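Local coordinates for protein CG4930 (Drosophila melanogaster, PDB 3ISM) that inhibits the nuclease EndoG by binding to it in a complex, in keeping with a probable ribonuclease inhibitor activity, at residues E48-D51 / D52-K56; R67-I70 / W71-F75; E117-K121 / E122-F126; I235-D238 / S239-Q242; K258-D262 / G263-A267. The protein carries 1 engineered substitution. All coordinates share one frame; numbering follows the deposited sequence.

Contact 1: residues E48-D51 / D52-K56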
loop_
_atom_site.group_PDB
_atom_site.type_symbol
_atom_site.label_atom_id
_atom_site.label_comp_id
_atom_site.label_asym_id
_atom_site.label_seq_id
_atom_site.Cartn_x
_atom_site.Cartn_y
_atom_site.Cartn_z
ATOM N N GLU C 48 18.249 5.111 15.861
ATOM C CA GLU C 48 17.532 4.528 16.979
ATOM C C GLU C 48 16.507 5.568 17.412
ATOM O O GLU C 48 16.727 6.764 17.235
ATOM C CB GLU C 48 18.498 4.226 18.121
ATOM C CG GLU C 48 17.986 3.213 19.123
ATOM C CD GLU C 48 18.474 3.488 20.531
ATOM O OE1 GLU C 48 18.038 2.775 21.460
ATOM O OE2 GLU C 48 19.283 4.425 20.712
ATOM N N ILE C 49 15.389 5.118 17.970
ATOM C CA ILE C 49 14.323 6.036 18.383
ATOM C C ILE C 49 14.729 6.857 19.609
ATOM O O ILE C 49 15.028 6.311 20.675
ATOM C CB ILE C 49 12.964 5.322 18.593
ATOM C CG1 ILE C 49 12.382 4.903 17.239
ATOM C CG2 ILE C 49 11.968 6.242 19.329
ATOM C CD1 ILE C 49 11.157 4.029 17.344
ATOM N N VAL C 50 14.751 8.173 19.409
ATOM C CA VAL C 50 15.187 9.151 20.398
ATOM C C VAL C 50 14.144 10.277 20.470
ATOM O O VAL C 50 13.545 10.645 19.449
ATOM C CB VAL C 50 16.581 9.739 20.011
ATOM C CG1 VAL C 50 17.018 10.857 20.970
ATOM C CG2 VAL C 50 17.650 8.628 19.981
ATOM N N ASP C 51 13.907 10.794 21.672
ATOM C CA ASP C 51 13.103 12.005 21.863
ATOM C C ASP C 51 13.592 13.119 20.909
ATOM O O ASP C 51 14.792 13.417 20.854
ATOM C CB ASP C 51 13.214 12.457 23.328
ATOM C CG ASP C 51 12.350 13.667 23.655
ATOM O OD1 ASP C 51 11.797 14.308 22.740
ATOM O OD2 ASP C 51 12.215 13.973 24.854
ATOM N N ASP C 52 12.650 13.713 20.168
ATOM C CA ASP C 52 12.990 14.787 19.226
ATOM C C ASP C 52 13.590 15.991 19.945
ATOM O O ASP C 52 14.420 16.680 19.365
ATOM C CB ASP C 52 11.776 15.236 18.392
ATOM C CG ASP C 52 11.188 14.116 17.553
ATOM O OD1 ASP C 52 11.735 13.779 16.480
ATOM O OD2 ASP C 52 10.147 13.588 17.973
ATOM N N ASP C 53 13.186 16.229 21.197
ATOM C CA ASP C 53 13.769 17.285 22.033
ATOM C C ASP C 53 15.289 17.116 22.192
ATOM O O ASP C 53 16.034 18.092 22.127
ATOM C CB ASP C 53 13.101 17.337 23.419
ATOM C CG ASP C 53 11.737 18.039 23.405
ATOM O OD1 ASP C 53 11.452 18.802 22.458
ATOM O OD2 ASP C 53 10.948 17.845 24.363
ATOM N N VAL C 54 15.726 15.874 22.403
ATOM C CA VAL C 54 17.147 15.543 22.557
ATOM C C VAL C 54 17.897 15.801 21.257
ATOM O O VAL C 54 18.953 16.428 21.253
ATOM C CB VAL C 54 17.322 14.069 22.994
ATOM C CG1 VAL C 54 18.787 13.638 22.954
ATOM C CG2 VAL C 54 16.729 13.854 24.398
ATOM N N THR C 55 17.337 15.316 20.153
ATOM C CA THR C 55 17.944 15.456 18.838
ATOM C C THR C 55 18.061 16.927 18.456
ATOM O O THR C 55 19.116 17.368 17.986
ATOM C CB THR C 55 17.140 14.682 17.775
ATOM O OG1 THR C 55 17.054 13.302 18.164
ATOM C CG2 THR C 55 17.794 14.795 16.392
ATOM N N LYS C 56 16.991 17.686 18.676
ATOM C CA LYS C 56 17.022 19.127 18.427
ATOM C C LYS C 56 18.136 19.837 19.219
ATOM O O LYS C 56 18.888 20.637 18.654
ATOM C CB LYS C 56 15.674 19.770 18.734
ATOM C CG LYS C 56 15.554 21.195 18.179
ATOM C CD LYS C 56 14.205 21.836 18.537
ATOM C CE LYS C 56 14.048 23.229 17.886
ATOM N NZ LYS C 56 12.788 23.923 18.326
HETATM O O HOH W 1 15.016 12.078 16.843
#
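The carbonyl oxygen of Asp51 takes two amide hydrogens from the first turn of helix 52-75. Thr55 N gives the sounder bond, 3.3 Å from Asp51 O and lying in the carbonyl plane. Val54 N is 3.1 Å from Asp51 O, but this bond is bent and weak. The side chain of Asp51 serves the helix start as well. Its CG is anti to the backbone N (chi1 -177°) and beside the carbonyl carbon, which puts OD1 within reach of Asp53 N. Asp51 OD1 accepts from Asp53 N at 2.8 Å, and this donor sits 56° above the carboxylate plane. Asp51 is therefore the N-cap. Its carboxylate also lies near that of Asp53, with Asp51 OD1 4.0 Å from Asp53 OD2. The two planes are turned 42° apart.

Val50 adds an apolar touch. Its CG1 meets Val54 CB at 3.8 Å, and the two side chains cross at about a right angle. Val50 CG1 also lies 3.7 Å from Thr55 OG1. A water 2.7 Å from Thr55 OG1 links that hydroxyl to Val50 O through a second, weak bond.

The site faces the partner chain of CG8862, where Asp74 pairs with Lys56. The Asp51 carboxylate probably also interacts favourably with the positive end of the helix dipole. The cap should steady the helix start, while the nearby Asp53 carboxylate probably costs some repulsion.

Contact 2: residues R67-I70 / W71-F75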
loop_
_atom_site.group_PDB
_atom_site.type_symbol
_atom_site.label_atom_id
_atom_site.label_comp_id
_atom_site.label_asym_id
_atom_site.label_seq_id
_atom_site.Cartn_x
_atom_site.Cartn_y
_atom_site.Cartn_z
ATOM N N ARG C 67 29.341 27.361 14.101
ATOM C CA ARG C 67 29.321 28.816 13.898
ATOM C C ARG C 67 30.504 29.537 14.551
ATOM O O ARG C 67 31.036 30.496 13.982
ATOM C CB ARG C 67 28.015 29.431 14.404
ATOM C CG ARG C 67 26.817 29.048 13.581
ATOM C CD ARG C 67 25.581 29.845 13.968
ATOM N NE ARG C 67 25.233 29.730 15.375
ATOM C CZ ARG C 67 24.386 28.824 15.852
ATOM N NH1 ARG C 67 23.822 27.954 15.024
ATOM N NH2 ARG C 67 24.113 28.786 17.155
ATOM N N ASP C 68 30.881 29.089 15.749
ATOM C CA ASP C 68 32.012 29.660 16.500
ATOM C C ASP C 68 33.317 29.514 15.718
ATOM O O ASP C 68 34.055 30.476 15.532
ATOM C CB ASP C 68 32.152 28.951 17.848
ATOM C CG ASP C 68 33.390 29.394 18.626
ATOM O OD1 ASP C 68 33.618 30.621 18.762
ATOM O OD2 ASP C 68 34.138 28.515 19.115
ATOM N N VAL C 69 33.571 28.294 15.258
ATOM C CA VAL C 69 34.769 27.944 14.517
ATOM C C VAL C 69 34.856 28.654 13.154
ATOM O O VAL C 69 35.921 29.128 12.768
ATOM C CB VAL C 69 34.878 26.392 14.385
ATOM C CG1 VAL C 69 35.819 25.986 13.286
ATOM C CG2 VAL C 69 35.350 25.807 15.698
ATOM N N ILE C 70 33.741 28.733 12.438
ATOM C CA ILE C 70 33.709 29.458 11.170
ATOM C C ILE C 70 34.116 30.924 11.389
ATOM O O ILE C 70 34.898 31.489 10.614
ATOM C CB ILE C 70 32.323 29.402 10.521
ATOM C CG1 ILE C 70 32.044 28.001 9.955
ATOM C CG2 ILE C 70 32.221 30.441 9.386
ATOM C CD1 ILE C 70 30.549 27.657 9.789
ATOM N N TRP C 71 33.588 31.516 12.457
ATOM C CA TRP C 71 33.867 32.902 12.799
ATOM C C TRP C 71 35.351 33.087 13.111
ATOM O O TRP C 71 35.985 34.023 12.624
ATOM C CB TRP C 71 33.006 33.344 13.993
ATOM C CG TRP C 71 32.978 34.830 14.188
ATOM C CD1 TRP C 71 33.912 35.591 14.844
ATOM C CD2 TRP C 71 31.960 35.739 13.744
ATOM N NE1 TRP C 71 33.542 36.912 14.820
ATOM C CE2 TRP C 71 32.349 37.033 14.155
ATOM C CE3 TRP C 71 30.757 35.584 13.041
ATOM C CZ2 TRP C 71 31.576 38.170 13.891
ATOM C CZ3 TRP C 71 29.991 36.717 12.771
ATOM C CH2 TRP C 71 30.403 37.991 13.199
ATOM N N ARG C 72 35.900 32.179 13.909
ATOM C CA ARG C 72 37.327 32.204 14.201
ATOM C C ARG C 72 38.218 31.971 12.976
ATOM O O ARG C 72 39.211 32.667 12.798
ATOM C CB ARG C 72 37.655 31.232 15.340
ATOM C CG ARG C 72 37.059 31.703 16.663
ATOM C CD ARG C 72 37.591 30.955 17.874
ATOM N NE ARG C 72 37.138 29.570 17.928
ATOM C CZ ARG C 72 37.960 28.529 18.026
ATOM N NH1 ARG C 72 39.274 28.729 18.085
ATOM N NH2 ARG C 72 37.472 27.292 18.085
ATOM N N LEU C 73 37.843 31.030 12.110
ATOM C CA LEU C 73 38.654 30.743 10.922
ATOM C C LEU C 73 38.748 31.959 10.008
ATOM O O LEU C 73 39.775 32.193 9.385
ATOM C CB LEU C 73 38.110 29.540 10.149
ATOM C CG LEU C 73 38.355 28.189 10.833
ATOM C CD1 LEU C 73 37.407 27.151 10.285
ATOM C CD2 LEU C 73 39.804 27.734 10.702
ATOM N N LEU C 74 37.669 32.736 9.967
ATOM C CA LEU C 74 37.580 33.909 9.108
ATOM C C LEU C 74 38.221 35.164 9.698
ATOM O O LEU C 74 38.819 35.937 8.959
ATOM C CB LEU C 74 36.118 34.193 8.754
ATOM C CG LEU C 74 35.451 33.212 7.789
ATOM C CD1 LEU C 74 33.934 33.440 7.711
ATOM C CD2 LEU C 74 36.081 33.300 6.409
ATOM N N PHE C 75 38.124 35.351 11.019
ATOM C CA PHE C 75 38.474 36.638 11.628
ATOM C C PHE C 75 39.601 36.647 12.668
ATOM O O PHE C 75 40.114 37.716 12.990
ATOM C CB PHE C 75 37.220 37.311 12.229
ATOM C CG PHE C 75 36.053 37.394 11.272
ATOM C CD1 PHE C 75 36.165 38.092 10.076
ATOM C CD2 PHE C 75 34.847 36.775 11.569
ATOM C CE1 PHE C 75 35.096 38.166 9.192
ATOM C CE2 PHE C 75 33.774 36.835 10.684
ATOM C CZ PHE C 75 33.901 37.533 9.501
#
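The guanidinium of Arg72 meets the carboxylate of Asp68 at its edge, with the two planes 30° apart. The N-H bond in this salt bridge, from Arg72 NE to Asp68 OD2 at 3.4 Å, is weak. Val69 CG2 approaches Arg72 NH2 obliquely at 3.5 Å. Phe75 CE2 stands 3.7 Å above the plane of the Trp71 ring, over its centre. Trp71 CG lies at the edge of the Phe75 ring, in its plane. Leu74 CB covers one face of Phe75.

Asp68 holds its CG opposite the backbone N (chi1 174°), which swings the acid toward Arg72. On the buried side, Val69 CG1 packs on Leu73 CD1 at 3.6 Å and Ile70 CG2 on Leu74 CD1 at 3.8 Å. Leu91 of helix 81-102 covers Val69 and Ile70.

A leucine in place of Arg72 would probably leave the Asp68 carboxylate without its positive mate. The i to i+4 spacing puts one charged pair on one part of the helix and two apolar pairs toward helix 81-102, as in an amphipathic helix.

Contact 3: residues E117-K121 / E122-F126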
loop_
_atom_site.group_PDB
_atom_site.type_symbol
_atom_site.label_atom_id
_atom_site.label_comp_id
_atom_site.label_asym_id
_atom_site.label_seq_id
_atom_site.Cartn_x
_atom_site.Cartn_y
_atom_site.Cartn_z
ATOM N N GLU C 117 30.017 41.364 9.088
ATOM C CA GLU C 117 31.414 41.331 9.513
ATOM C C GLU C 117 32.366 41.162 8.325
ATOM O O GLU C 117 33.439 41.774 8.275
ATOM C CB GLU C 117 31.641 40.216 10.539
ATOM C CG GLU C 117 32.960 40.346 11.334
ATOM C CD GLU C 117 33.013 41.545 12.295
ATOM O OE1 GLU C 117 31.965 42.092 12.690
ATOM O OE2 GLU C 117 34.125 41.939 12.675
ATOM N N VAL C 118 31.958 40.331 7.373
ATOM C CA VAL C 118 32.705 40.127 6.139
ATOM C C VAL C 118 32.881 41.445 5.385
ATOM O O VAL C 118 33.987 41.766 4.950
ATOM C CB VAL C 118 32.025 39.040 5.260
ATOM C CG1 VAL C 118 32.459 39.159 3.783
ATOM C CG2 VAL C 118 32.353 37.656 5.813
ATOM N N LEU C 119 31.806 42.227 5.291
ATOM C CA LEU C 119 31.822 43.489 4.540
ATOM C C LEU C 119 32.592 44.612 5.239
ATOM O O LEU C 119 33.323 45.361 4.594
ATOM C CB LEU C 119 30.394 43.937 4.214
ATOM C CG LEU C 119 29.584 42.968 3.346
ATOM C CD1 LEU C 119 28.194 43.522 3.087
ATOM C CD2 LEU C 119 30.308 42.666 2.041
ATOM N N LYS C 120 32.414 44.715 6.554
ATOM C CA LYS C 120 33.136 45.660 7.404
ATOM C C LYS C 120 34.651 45.461 7.307
ATOM O O LYS C 120 35.413 46.424 7.243
ATOM C CB LYS C 120 32.671 45.479 8.851
ATOM C CG LYS C 120 33.389 46.327 9.877
ATOM C CD LYS C 120 33.451 45.574 11.204
ATOM C CE LYS C 120 34.277 46.318 12.229
ATOM N NZ LYS C 120 33.597 47.565 12.669
ATOM N N LYS C 121 35.071 44.199 7.280
ATOM C CA LYS C 121 36.482 43.838 7.174
ATOM C C LYS C 121 36.945 43.797 5.721
ATOM O O LYS C 121 38.115 43.522 5.441
ATOM C CB LYS C 121 36.735 42.495 7.865
ATOM C CG LYS C 121 36.388 42.541 9.344
ATOM C CD LYS C 121 37.246 41.605 10.158
ATOM C CE LYS C 121 37.151 41.921 11.657
ATOM N NZ LYS C 121 37.725 43.245 12.015
ATOM N N GLU C 122 36.010 44.070 4.809
ATOM C CA GLU C 122 36.285 44.175 3.370
ATOM C C GLU C 122 36.916 42.906 2.801
ATOM O O GLU C 122 37.871 42.968 2.026
ATOM C CB GLU C 122 37.129 45.425 3.045
ATOM C CG GLU C 122 36.343 46.743 3.102
ATOM C CD GLU C 122 37.128 47.933 2.556
ATOM O OE1 GLU C 122 37.216 48.087 1.311
ATOM O OE2 GLU C 122 37.652 48.720 3.377
ATOM N N LEU C 123 36.376 41.759 3.214
ATOM C CA LEU C 123 36.746 40.454 2.657
ATOM C C LEU C 123 35.873 40.146 1.435
ATOM O O LEU C 123 35.048 39.217 1.446
ATOM C CB LEU C 123 36.615 39.362 3.727
ATOM C CG LEU C 123 37.539 39.511 4.942
ATOM C CD1 LEU C 123 37.338 38.371 5.923
ATOM C CD2 LEU C 123 38.999 39.594 4.495
ATOM N N LEU C 124 36.062 40.940 0.384
ATOM C CA LEU C 124 35.127 40.969 -0.736
ATOM C C LEU C 124 35.219 39.748 -1.646
ATOM O O LEU C 124 34.222 39.370 -2.269
ATOM C CB LEU C 124 35.265 42.275 -1.541
ATOM C CG LEU C 124 34.903 43.576 -0.803
ATOM C CD1 LEU C 124 34.845 44.773 -1.757
ATOM C CD2 LEU C 124 33.587 43.428 -0.057
ATOM N N ASP C 125 36.399 39.130 -1.725
ATOM C CA ASP C 125 36.538 37.881 -2.477
ATOM C C ASP C 125 35.698 36.790 -1.826
ATOM O O ASP C 125 34.921 36.118 -2.503
ATOM C CB ASP C 125 37.999 37.439 -2.604
ATOM C CG ASP C 125 38.801 38.330 -3.543
ATOM O OD1 ASP C 125 38.205 38.975 -4.435
ATOM O OD2 ASP C 125 40.039 38.388 -3.384
ATOM N N PHE C 126 35.831 36.635 -0.509
ATOM C CA PHE C 126 34.987 35.690 0.245
ATOM C C PHE C 126 33.486 36.008 0.078
ATOM O O PHE C 126 32.676 35.095 -0.060
ATOM C CB PHE C 126 35.379 35.660 1.727
ATOM C CG PHE C 126 34.618 34.639 2.545
ATOM C CD1 PHE C 126 34.986 33.298 2.531
ATOM C CD2 PHE C 126 33.545 35.027 3.347
ATOM C CE1 PHE C 126 34.289 32.357 3.290
ATOM C CE2 PHE C 126 32.849 34.087 4.109
ATOM C CZ PHE C 126 33.216 32.754 4.071
#
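Val118 touches the following segment with its backbone and with both methyls. Leu123 N donates to Val118 O at 3.0 Å, and the bond is nearly straight at 164°. Val118 CG1 lies 3.5 Å from Leu123 O. Val118 CG2 meets the ring of Phe126 obliquely, 3.8 Å from CD2. CG1 is anti to the backbone N (chi1 159°), on the side of Leu123, while CG2 lies beside the backbone N and faces Phe126. Beside this, Leu119 CD2 and Leu124 CD2 meet at 4.0 Å, their side chains crossing at about a right angle.

A second, weak backbone bond runs from Glu122 N to Leu119 O, 3.0 Å away. The positive phi of Glu122 (57°) turns the chain so that Leu123 N can reach back to Val118 O. Leu123 is the N-cap of helix 124-132 and the centre of an inverse gamma turn.

Outside this shell, Trp127 packs on both Val118 and Leu119. Leu74 of helix 52-75 touches Phe126 from another side. An alanine at Val118 is likely to open a gap beside the Phe126 ring and give it more freedom to shift.

The two bonds back into the last turn, with positive phi at Glu122, make a Schellman motif. Here it ends one helix and leads at once into the next, with Val118 and Phe126 closing the corner of this all-helical domain.

Contact 4: residues I235-D238 / S239-Q242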
loop_
_atom_site.group_PDB
_atom_site.type_symbol
_atom_site.label_atom_id
_atom_site.label_comp_id
_atom_site.label_asym_id
_atom_site.label_seq_id
_atom_site.Cartn_x
_atom_site.Cartn_y
_atom_site.Cartn_z
ATOM N N ILE C 235 -20.140 -5.060 -14.919
ATOM C CA ILE C 235 -20.643 -5.663 -13.682
ATOM C C ILE C 235 -21.878 -6.527 -13.948
ATOM O O ILE C 235 -23.005 -6.025 -13.993
ATOM C CB ILE C 235 -20.980 -4.591 -12.612
ATOM C CG1 ILE C 235 -19.930 -3.472 -12.602
ATOM C CG2 ILE C 235 -21.109 -5.236 -11.232
ATOM C CD1 ILE C 235 -20.420 -2.161 -11.997
ATOM N N VAL C 236 -21.652 -7.827 -14.119
ATOM C CA VAL C 236 -22.712 -8.784 -14.447
ATOM C C VAL C 236 -22.924 -9.748 -13.278
ATOM O O VAL C 236 -21.959 -10.353 -12.806
ATOM C CB VAL C 236 -22.363 -9.580 -15.736
ATOM C CG1 VAL C 236 -23.373 -10.695 -15.999
ATOM C CG2 VAL C 236 -22.276 -8.648 -16.933
ATOM N N PRO C 237 -24.181 -9.884 -12.798
ATOM C CA PRO C 237 -24.510 -10.808 -11.706
ATOM C C PRO C 237 -24.050 -12.237 -11.994
ATOM O O PRO C 237 -24.072 -12.675 -13.151
ATOM C CB PRO C 237 -26.037 -10.737 -11.632
ATOM C CG PRO C 237 -26.370 -9.396 -12.163
ATOM C CD PRO C 237 -25.375 -9.152 -13.261
ATOM N N ASP C 238 -23.593 -12.933 -10.958
ATOM C CA ASP C 238 -22.987 -14.252 -11.117
ATOM C C ASP C 238 -23.879 -15.232 -11.872
ATOM O O ASP C 238 -23.439 -15.889 -12.815
ATOM C CB ASP C 238 -22.612 -14.833 -9.753
ATOM C CG ASP C 238 -22.371 -16.329 -9.803
ATOM O OD1 ASP C 238 -22.576 -17.001 -8.770
ATOM O OD2 ASP C 238 -21.976 -16.834 -10.875
ATOM N N SER C 239 -25.133 -15.329 -11.446
ATOM C CA SER C 239 -26.074 -16.295 -12.021
ATOM C C SER C 239 -26.295 -16.093 -13.521
ATOM O O SER C 239 -26.514 -17.058 -14.256
ATOM C CB SER C 239 -27.412 -16.253 -11.277
ATOM O OG SER C 239 -27.901 -14.925 -11.154
ATOM N N VAL C 240 -26.235 -14.838 -13.963
ATOM C CA VAL C 240 -26.338 -14.498 -15.381
ATOM C C VAL C 240 -25.095 -14.978 -16.124
ATOM O O VAL C 240 -25.194 -15.721 -17.103
ATOM C CB VAL C 240 -26.500 -12.976 -15.598
ATOM C CG1 VAL C 240 -26.529 -12.643 -17.092
ATOM C CG2 VAL C 240 -27.753 -12.456 -14.894
ATOM N N HIS C 241 -23.928 -14.558 -15.641
ATOM C CA HIS C 241 -22.656 -14.953 -16.241
ATOM C C HIS C 241 -22.450 -16.466 -16.141
ATOM O O HIS C 241 -21.845 -17.069 -17.027
ATOM C CB HIS C 241 -21.490 -14.192 -15.599
ATOM C CG HIS C 241 -20.284 -14.075 -16.483
ATOM N ND1 HIS C 241 -19.078 -14.670 -16.182
ATOM C CD2 HIS C 241 -20.105 -13.439 -17.666
ATOM C CE1 HIS C 241 -18.205 -14.402 -17.138
ATOM N NE2 HIS C 241 -18.804 -13.658 -18.052
ATOM N N GLN C 242 -22.974 -17.065 -15.071
ATOM C CA GLN C 242 -23.022 -18.519 -14.921
ATOM C C GLN C 242 -23.771 -19.162 -16.086
ATOM O O GLN C 242 -23.292 -20.132 -16.669
ATOM C CB GLN C 242 -23.707 -18.903 -13.603
ATOM C CG GLN C 242 -23.506 -20.351 -13.177
ATOM C CD GLN C 242 -22.230 -20.554 -12.385
ATOM O OE1 GLN C 242 -22.127 -20.127 -11.234
ATOM N NE2 GLN C 242 -21.250 -21.216 -12.996
#
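The backbone passes from an extended loop into helix 238-261 at Pro237, the N-cap, whose carbonyl oxygen starts the helical bonding. His241 N donates to Pro237 O at 3.1 Å in an almost straight bond of 176°. Val240 N also approaches Pro237 O, at 3.2 Å, but this bond is bent and weak. One residue on, Gln242 N bonds Asp238 O at a short 2.6 Å. Both of the sound donors come in nearly along the C=O axis. A proline in this place has no polar side-chain atom, so no side-chain cap comes from this residue. What joins the segments here is carbonyl bonding and apolar contact.

Val236 turns its side chain toward the helix. Its CG1 lies opposite the backbone N (chi1 173°) and reaches Val240 CG1 at 3.9 Å. The two valines cross at about a right angle. The same methyl of Val236 also rests near the backbone and CB of His241. Asp238 and Gln242 lie side by side, their side chains pointing the same way.

This helix start borders the chain of CG8862. Lys76 of that chain packs on Asp238, and its Pro83 packs on Ile235. The contact thus sits beside the surface that meets the partner in the EndoG complex. The ring of Pro237 comes against the second methyl of Val240, with Pro237 CB 4.1 Å from Val240 CG2.

Contact 5: residues K258-D262 / G263-A267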
loop_
_atom_site.group_PDB
_atom_site.type_symbol
_atom_site.label_atom_id
_atom_site.label_comp_id
_atom_site.label_asym_id
_atom_site.label_seq_id
_atom_site.Cartn_x
_atom_site.Cartn_y
_atom_site.Cartn_z
ATOM N N LYS C 258 -22.661 -35.471 -30.929
ATOM C CA LYS C 258 -23.057 -35.666 -32.328
ATOM C C LYS C 258 -21.898 -36.214 -33.161
ATOM O O LYS C 258 -22.040 -37.240 -33.828
ATOM C CB LYS C 258 -23.584 -34.365 -32.951
ATOM C CG LYS C 258 -25.091 -34.326 -33.193
ATOM C CD LYS C 258 -25.853 -33.671 -32.053
ATOM C CE LYS C 258 -27.341 -33.575 -32.377
ATOM N NZ LYS C 258 -28.049 -32.667 -31.436
ATOM N N LEU C 259 -20.756 -35.525 -33.099
ATOM C CA LEU C 259 -19.540 -35.896 -33.835
ATOM C C LEU C 259 -19.147 -37.363 -33.650
ATOM O O LEU C 259 -18.687 -38.020 -34.589
ATOM C CB LEU C 259 -18.369 -35.006 -33.398
ATOM C CG LEU C 259 -18.280 -33.582 -33.959
ATOM C CD1 LEU C 259 -17.579 -32.646 -32.964
ATOM C CD2 LEU C 259 -17.583 -33.566 -35.316
ATOM N N LEU C 260 -19.347 -37.858 -32.433
ATOM C CA LEU C 260 -18.935 -39.196 -32.049
ATOM C C LEU C 260 -20.033 -40.254 -32.194
ATOM O O LEU C 260 -19.735 -41.430 -32.412
ATOM C CB LEU C 260 -18.431 -39.179 -30.601
ATOM C CG LEU C 260 -17.135 -38.443 -30.256
ATOM C CD1 LEU C 260 -16.954 -38.454 -28.758
ATOM C CD2 LEU C 260 -15.922 -39.056 -30.945
ATOM N N PHE C 261 -21.296 -39.847 -32.066
ATOM C CA PHE C 261 -22.391 -40.816 -31.960
ATOM C C PHE C 261 -23.566 -40.654 -32.938
ATOM O O PHE C 261 -24.627 -41.252 -32.728
ATOM C CB PHE C 261 -22.902 -40.896 -30.512
ATOM C CG PHE C 261 -21.813 -41.093 -29.495
ATOM C CD1 PHE C 261 -21.071 -42.267 -29.469
ATOM C CD2 PHE C 261 -21.528 -40.101 -28.564
ATOM C CE1 PHE C 261 -20.061 -42.452 -28.534
ATOM C CE2 PHE C 261 -20.520 -40.275 -27.621
ATOM C CZ PHE C 261 -19.782 -41.453 -27.608
ATOM N N ASP C 262 -23.385 -39.870 -34.002
ATOM C CA ASP C 262 -24.383 -39.803 -35.080
ATOM C C ASP C 262 -24.370 -41.104 -35.884
ATOM O O ASP C 262 -25.380 -41.499 -36.468
ATOM C CB ASP C 262 -24.138 -38.605 -36.006
ATOM C CG ASP C 262 -24.685 -37.296 -35.442
ATOM O OD1 ASP C 262 -25.686 -37.328 -34.691
ATOM O OD2 ASP C 262 -24.113 -36.228 -35.758
ATOM N N GLY C 263 -23.208 -41.750 -35.900
ATOM C CA GLY C 263 -23.019 -43.069 -36.492
ATOM C C GLY C 263 -21.684 -43.598 -36.007
ATOM O O GLY C 263 -21.381 -43.528 -34.811
ATOM N N THR C 264 -20.883 -44.127 -36.928
ATOM C CA THR C 264 -19.493 -44.468 -36.636
ATOM C C THR C 264 -18.620 -43.300 -37.086
ATOM O O THR C 264 -18.549 -43.003 -38.279
ATOM C CB THR C 264 -19.051 -45.767 -37.334
ATOM O OG1 THR C 264 -19.989 -46.810 -37.044
ATOM C CG2 THR C 264 -17.665 -46.190 -36.858
ATOM N N PRO C 265 -17.957 -42.625 -36.128
ATOM C CA PRO C 265 -17.239 -41.385 -36.426
ATOM C C PRO C 265 -15.962 -41.598 -37.237
ATOM O O PRO C 265 -15.201 -42.539 -36.981
ATOM C CB PRO C 265 -16.913 -40.821 -35.036
ATOM C CG PRO C 265 -16.878 -42.002 -34.142
ATOM C CD PRO C 265 -17.846 -43.007 -34.707
ATOM N N SER C 266 -15.749 -40.719 -38.213
ATOM C CA SER C 266 -14.546 -40.728 -39.035
ATOM C C SER C 266 -13.346 -40.234 -38.230
ATOM O O SER C 266 -13.513 -39.611 -37.173
ATOM C CB SER C 266 -14.747 -39.847 -40.270
ATOM O OG SER C 266 -15.082 -38.520 -39.897
ATOM N N ALA C 267 -12.144 -40.513 -38.738
ATOM C CA ALA C 267 -10.899 -40.056 -38.119
ATOM C C ALA C 267 -10.876 -38.533 -38.000
ATOM O O ALA C 267 -10.372 -37.981 -37.019
ATOM C CB ALA C 267 -9.696 -40.549 -38.911
#
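This is the bend between helix 238-261 and helix 267-287, where the chain leaves one helix and folds back along its last turn. The ring of Pro265 makes the main touch, against the carbonyl oxygens of that turn. Pro265 CB lies 3.3 Å from Leu259 O. Pro265 CG and CD both stand 3.4 Å from Leu260 O, so the ring straddles two successive carbonyls. The side chains themselves meet loosely, with Leu260 CD2 4.5 Å from Pro265 CG.

Gly263 takes phi -166° and psi -133°, a region suited to glycine, which probably eases the turn. Before it, Asp262 N still bonds Lys258 O at 3.0 Å, as in the helix.

Leu260 CB lies over one face of the Phe261 ring, 3.7 Å above its plane. The same ring meets Trp257, and Leu299 of helix 290-305 touches both Leu260 and Phe261. Ser266 is the N-cap of the next helix, and its OG takes the amide of Asp269.

No hydrogen bond joins the two segments. Proline has no amide hydrogen to offer these carbonyls, and its ring carbons lie against them instead. The contact across the bend is therefore mostly van der Waals.

In the fold
The five contacts follow one another along a chain of helices and loops without strands, and fall into two groups on opposite sides of its centre. Contacts 1 and 2 lie at the start and end of helix 52-75, their centres about 28 Å apart. Contact 3, at the corner after helix 104-120, has its centre about 13 Å from that of contact 2 and touches it: Glu117 packs on Trp71 and Phe75. Contacts 4 and 5 likewise mark the start and end of helix 238-261, with centres about 35 Å apart. Contacts 1 and 4, centres about 58 Å apart, both border the CG8862 chain. No other protein chain touches contacts 2 and 5, at the later ends of these two helices.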